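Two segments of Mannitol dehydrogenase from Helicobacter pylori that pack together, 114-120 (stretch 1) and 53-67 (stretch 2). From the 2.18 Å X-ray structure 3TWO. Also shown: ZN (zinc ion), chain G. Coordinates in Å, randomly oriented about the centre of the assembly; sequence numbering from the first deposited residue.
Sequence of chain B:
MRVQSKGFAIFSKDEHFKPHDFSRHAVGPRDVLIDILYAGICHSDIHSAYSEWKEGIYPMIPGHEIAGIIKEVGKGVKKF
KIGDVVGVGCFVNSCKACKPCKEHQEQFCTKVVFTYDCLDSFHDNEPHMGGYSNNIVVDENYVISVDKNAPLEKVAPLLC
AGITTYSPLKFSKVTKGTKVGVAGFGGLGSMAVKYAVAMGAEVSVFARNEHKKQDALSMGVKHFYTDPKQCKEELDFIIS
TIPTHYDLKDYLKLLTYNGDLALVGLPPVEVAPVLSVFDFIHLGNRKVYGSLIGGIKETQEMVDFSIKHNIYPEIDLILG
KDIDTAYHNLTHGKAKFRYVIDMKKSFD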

# COMPACT_ATOMS: atom_id res chain seq x y z
N PHE B 114 8.18 -3.09 -24.56
CA PHE B 114 8.35 -1.68 -24.33
C PHE B 114 9.11 -1.08 -25.51
O PHE B 114 9.90 -1.76 -26.19
CB PHE B 114 9.09 -1.41 -23.03
CG PHE B 114 8.33 -1.86 -21.83
CD1 PHE B 114 8.76 -2.97 -21.07
CD2 PHE B 114 7.13 -1.19 -21.45
CE1 PHE B 114 8.03 -3.40 -19.91
CE2 PHE B 114 6.39 -1.61 -20.31
CZ PHE B 114 6.85 -2.72 -19.54
N THR B 115 8.88 0.21 -25.73
CA THR B 115 9.34 0.91 -26.93
C THR B 115 10.87 0.92 -27.09
O THR B 115 11.39 0.95 -28.23
CB THR B 115 8.70 2.34 -26.94
OG1 THR B 115 7.28 2.15 -26.79
CG2 THR B 115 8.99 3.13 -28.26
N TYR B 116 11.58 0.86 -25.96
CA TYR B 116 13.05 0.77 -25.96
C TYR B 116 13.58 0.01 -24.74
O TYR B 116 12.82 -0.26 -23.81
CB TYR B 116 13.69 2.16 -26.05
CG TYR B 116 13.36 3.00 -24.84
CD1 TYR B 116 14.10 2.89 -23.66
CD2 TYR B 116 12.27 3.88 -24.86
CE1 TYR B 116 13.77 3.65 -22.53
CE2 TYR B 116 11.94 4.65 -23.72
CZ TYR B 116 12.69 4.53 -22.58
OH TYR B 116 12.36 5.31 -21.49
N ASP B 117 14.88 -0.31 -24.76
CA ASP B 117 15.46 -1.09 -23.67
C ASP B 117 14.63 -2.38 -23.43
O ASP B 117 14.24 -2.66 -22.29
CB ASP B 117 15.51 -0.26 -22.36
CG ASP B 117 16.52 -0.82 -21.38
OD1 ASP B 117 17.28 -1.72 -21.78
OD2 ASP B 117 16.58 -0.35 -20.23
N CYS B 118 14.34 -3.14 -24.49
CA CYS B 118 13.48 -4.30 -24.34
C CYS B 118 13.56 -5.09 -25.63
O CYS B 118 13.46 -4.52 -26.72
CB CYS B 118 12.02 -3.86 -24.05
SG CYS B 118 10.79 -5.21 -23.71
N LEU B 119 13.76 -6.40 -25.51
CA LEU B 119 13.82 -7.33 -26.64
C LEU B 119 12.40 -7.51 -27.19
O LEU B 119 11.42 -7.51 -26.43
CB LEU B 119 14.43 -8.65 -26.12
CG LEU B 119 15.87 -8.64 -25.56
CD1 LEU B 119 16.35 -10.12 -25.32
CD2 LEU B 119 16.95 -7.93 -26.49
N ASP B 120 12.28 -7.55 -28.50
CA ASP B 120 10.99 -7.63 -29.17
C ASP B 120 10.73 -9.10 -29.51
O ASP B 120 11.08 -9.54 -30.61
CB ASP B 120 11.03 -6.81 -30.49
CG ASP B 120 9.67 -6.82 -31.24
OD1 ASP B 120 8.72 -7.54 -30.84
OD2 ASP B 120 9.54 -6.08 -32.23
ZN ZN G . 7.83 7.51 -19.52
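Stretch 2 53-67: WKEGIYPMIPGHEIA

The most unusual feature of this contact is the way the backbone of stretch 2 runs across the ring of Tyr116. Pro62 CA lies 3.6 Å from the centroid of the Tyr116 ring and 16° off the ring normal, so its C-H group sits over one face in a CH-pi contact. The nearest ring atom is Tyr116 CG, 3.5 Å from Pro62 CA, and the pyrrolidine ring adds an apolar contact of 3.9 Å from Pro62 CB to Tyr116 CE1.

The direction follows from the backbone register. Thr115 CA is nearest to His64 CA (6.1 Å), Tyr116 CA to Pro62 CA (5.5 Å), and Asp117 CA to Ile57 CA (5.4 Å). As numbers rise in stretch 1 they fall in stretch 2, so the segments pass in opposite senses. The step from Pro62 to Ile57 against a single residue of stretch 1 shows that the pairing is not a regular ladder. Most of stretch 2 is loop, with a cis peptide bond before Pro59, and it becomes strand towards Ala67. Stretch 1 is mainly loop where it touches, and Asp117 has positive phi and psi (52/50).

The one direct hydrogen bond across the interface runs from Ile57 N to Asp117 OD1, at 3.0 Å with an N-H...O angle of 169°, which is nearly linear. The CA-to-CB bond of Asp117 points sideways, but chi1 in the t well (-160°) is accompanied by a carboxylate that comes nearer to stretch 2. There Asp117 CG also meets Met60 CE at 3.4 Å. Lys54 NZ remains 4.5 Å from Asp117 OD2, too far for a salt bridge, so the opposite charges are merely near each other. A second polar link is indirect: one water accepts from both Asp117 N and Ile61 N, with its oxygen 3.1 Å from each nitrogen, and so ties the two backbones together.

Tyr116, with chi1 at 63° (p), has the largest area covered by the other stretch, 126 Å² in an interface of 591 Å² summed over both sides. Its CB approaches Ile61 O to 3.1 Å, and its CE2 lies 3.3 Å from Gly63 N. The backbone angles of Gly63 (102/112) would jam a CB against the preceding carbonyl oxygen, which by itself calls for glycine. Further along, Tyr116 OH lies over one face of the His64 ring, 3.4 Å from His64 CE1. The two rings are oblique, with planes at 41° and centroids 5.1 Å apart. The same imidazole binds the zinc ion through His64 NE2 at 2.1 Å, so this tyrosine packs directly against a metal ligand.

Van der Waals contacts complete the two ends. Thr115 CB meets His64 CB at 3.9 Å, while Thr115 CG2 reaches Ile66 CD1 at 4.0 Å. At the other end, Ile57 CD1 approaches Cys118 N at 3.6 Å and makes an apolar contact with Leu119 CD2 at 4.1 Å, giving the exposed leucine a foothold on stretch 2.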

# COMPACT_ATOMS: atom_id res chain seq x y z
N TRP B 53 18.01 1.32 -13.08
CA TRP B 53 17.02 0.34 -12.63
C TRP B 53 17.54 -1.08 -12.74
O TRP B 53 17.22 -1.93 -11.95
CB TRP B 53 15.79 0.41 -13.49
CG TRP B 53 14.98 1.68 -13.35
CD1 TRP B 53 14.95 2.56 -12.29
CD2 TRP B 53 14.06 2.16 -14.32
NE1 TRP B 53 14.04 3.60 -12.55
CE2 TRP B 53 13.47 3.37 -13.79
CE3 TRP B 53 13.66 1.71 -15.58
CZ2 TRP B 53 12.51 4.13 -14.50
CZ3 TRP B 53 12.66 2.48 -16.30
CH2 TRP B 53 12.11 3.66 -15.72
N LYS B 54 18.29 -1.32 -13.82
CA LYS B 54 18.83 -2.58 -14.19
C LYS B 54 19.91 -2.32 -15.28
O LYS B 54 20.08 -1.20 -15.75
CB LYS B 54 17.72 -3.48 -14.77
CG LYS B 54 17.10 -2.91 -16.06
CD LYS B 54 16.01 -3.82 -16.63
CE LYS B 54 15.50 -3.21 -17.90
NZ LYS B 54 14.02 -3.09 -17.81
N GLU B 55 20.57 -3.38 -15.69
CA GLU B 55 21.53 -3.35 -16.73
C GLU B 55 20.82 -3.10 -18.06
O GLU B 55 19.92 -3.83 -18.43
CB GLU B 55 22.18 -4.72 -16.74
CG GLU B 55 23.22 -4.87 -15.66
CD GLU B 55 24.47 -4.15 -16.07
OE1 GLU B 55 24.66 -2.98 -15.67
OE2 GLU B 55 25.26 -4.76 -16.83
N GLY B 56 21.23 -2.07 -18.79
CA GLY B 56 20.52 -1.74 -20.03
C GLY B 56 20.93 -2.57 -21.23
O GLY B 56 21.99 -3.18 -21.28
N ILE B 57 20.08 -2.56 -22.24
CA ILE B 57 20.42 -3.13 -23.55
C ILE B 57 20.97 -1.98 -24.42
O ILE B 57 20.21 -1.05 -24.75
CB ILE B 57 19.17 -3.85 -24.20
CG1 ILE B 57 18.66 -5.00 -23.30
CG2 ILE B 57 19.52 -4.40 -25.64
CD1 ILE B 57 17.10 -5.26 -23.41
N TYR B 58 22.24 -2.08 -24.82
CA TYR B 58 23.00 -1.08 -25.59
C TYR B 58 23.44 -1.66 -26.92
O TYR B 58 23.77 -2.83 -26.96
CB TYR B 58 24.28 -0.65 -24.82
CG TYR B 58 23.94 0.02 -23.50
CD1 TYR B 58 24.08 -0.67 -22.28
CD2 TYR B 58 23.46 1.34 -23.49
CE1 TYR B 58 23.75 -0.03 -21.07
CE2 TYR B 58 23.13 1.97 -22.31
CZ TYR B 58 23.25 1.27 -21.10
OH TYR B 58 22.91 1.94 -19.95
N PRO B 59 23.46 -0.86 -28.02
CA PRO B 59 23.08 0.54 -28.12
C PRO B 59 21.58 0.81 -27.90
O PRO B 59 20.68 0.05 -28.41
CB PRO B 59 23.47 0.94 -29.54
CG PRO B 59 23.45 -0.31 -30.35
CD PRO B 59 23.82 -1.44 -29.34
N MET B 60 21.30 1.85 -27.15
CA MET B 60 19.92 2.10 -26.73
C MET B 60 19.40 3.38 -27.34
O MET B 60 20.10 4.40 -27.37
CB MET B 60 19.84 2.23 -25.22
CG MET B 60 18.42 2.48 -24.66
SD MET B 60 18.33 2.67 -22.84
CE MET B 60 19.12 1.16 -22.28
N ILE B 61 18.16 3.36 -27.79
CA ILE B 61 17.54 4.60 -28.28
C ILE B 61 16.27 4.83 -27.50
O ILE B 61 15.23 4.21 -27.80
CB ILE B 61 17.22 4.55 -29.80
CG1 ILE B 61 18.51 4.55 -30.64
CG2 ILE B 61 16.37 5.77 -30.23
CD1 ILE B 61 18.32 4.53 -32.18
N PRO B 62 16.32 5.70 -26.49
CA PRO B 62 15.13 5.88 -25.66
C PRO B 62 14.07 6.75 -26.35
O PRO B 62 14.20 7.05 -27.58
CB PRO B 62 15.67 6.57 -24.38
CG PRO B 62 17.18 6.43 -24.47
CD PRO B 62 17.46 6.46 -25.96
N GLY B 63 13.06 7.17 -25.56
CA GLY B 63 11.97 7.96 -26.07
C GLY B 63 10.73 7.15 -26.28
O GLY B 63 10.71 6.22 -27.09
N HIS B 64 9.70 7.43 -25.47
CA HIS B 64 8.41 6.76 -25.63
C HIS B 64 7.30 7.77 -25.49
O HIS B 64 6.23 7.45 -25.02
CB HIS B 64 8.24 5.55 -24.69
CG HIS B 64 8.47 5.84 -23.24
ND1 HIS B 64 8.80 4.84 -22.34
CD2 HIS B 64 8.45 7.00 -22.53
CE1 HIS B 64 8.99 5.38 -21.14
NE2 HIS B 64 8.79 6.68 -21.24
N GLU B 65 7.54 9.00 -25.95
CA GLU B 65 6.51 10.00 -26.13
C GLU B 65 6.57 10.46 -27.58
O GLU B 65 7.35 11.36 -27.94
CB GLU B 65 6.72 11.16 -25.13
CG GLU B 65 6.56 10.65 -23.69
CD GLU B 65 6.70 11.73 -22.65
OE1 GLU B 65 7.29 12.77 -22.96
OE2 GLU B 65 6.20 11.56 -21.52
N ILE B 66 5.79 9.80 -28.43
CA ILE B 66 6.01 9.95 -29.84
C ILE B 66 4.77 10.54 -30.52
O ILE B 66 3.64 10.05 -30.33
CB ILE B 66 6.36 8.57 -30.47
CG1 ILE B 66 7.75 8.06 -29.98
CG2 ILE B 66 6.29 8.63 -32.01
CD1 ILE B 66 7.84 6.53 -30.04
N ALA B 67 4.96 11.60 -31.30
CA ALA B 67 3.85 12.11 -32.13
C ALA B 67 4.35 12.18 -33.56
O ALA B 67 5.50 12.66 -33.80
CB ALA B 67 3.37 13.49 -31.64
O HOH W 1 16.52 0.83 -27.08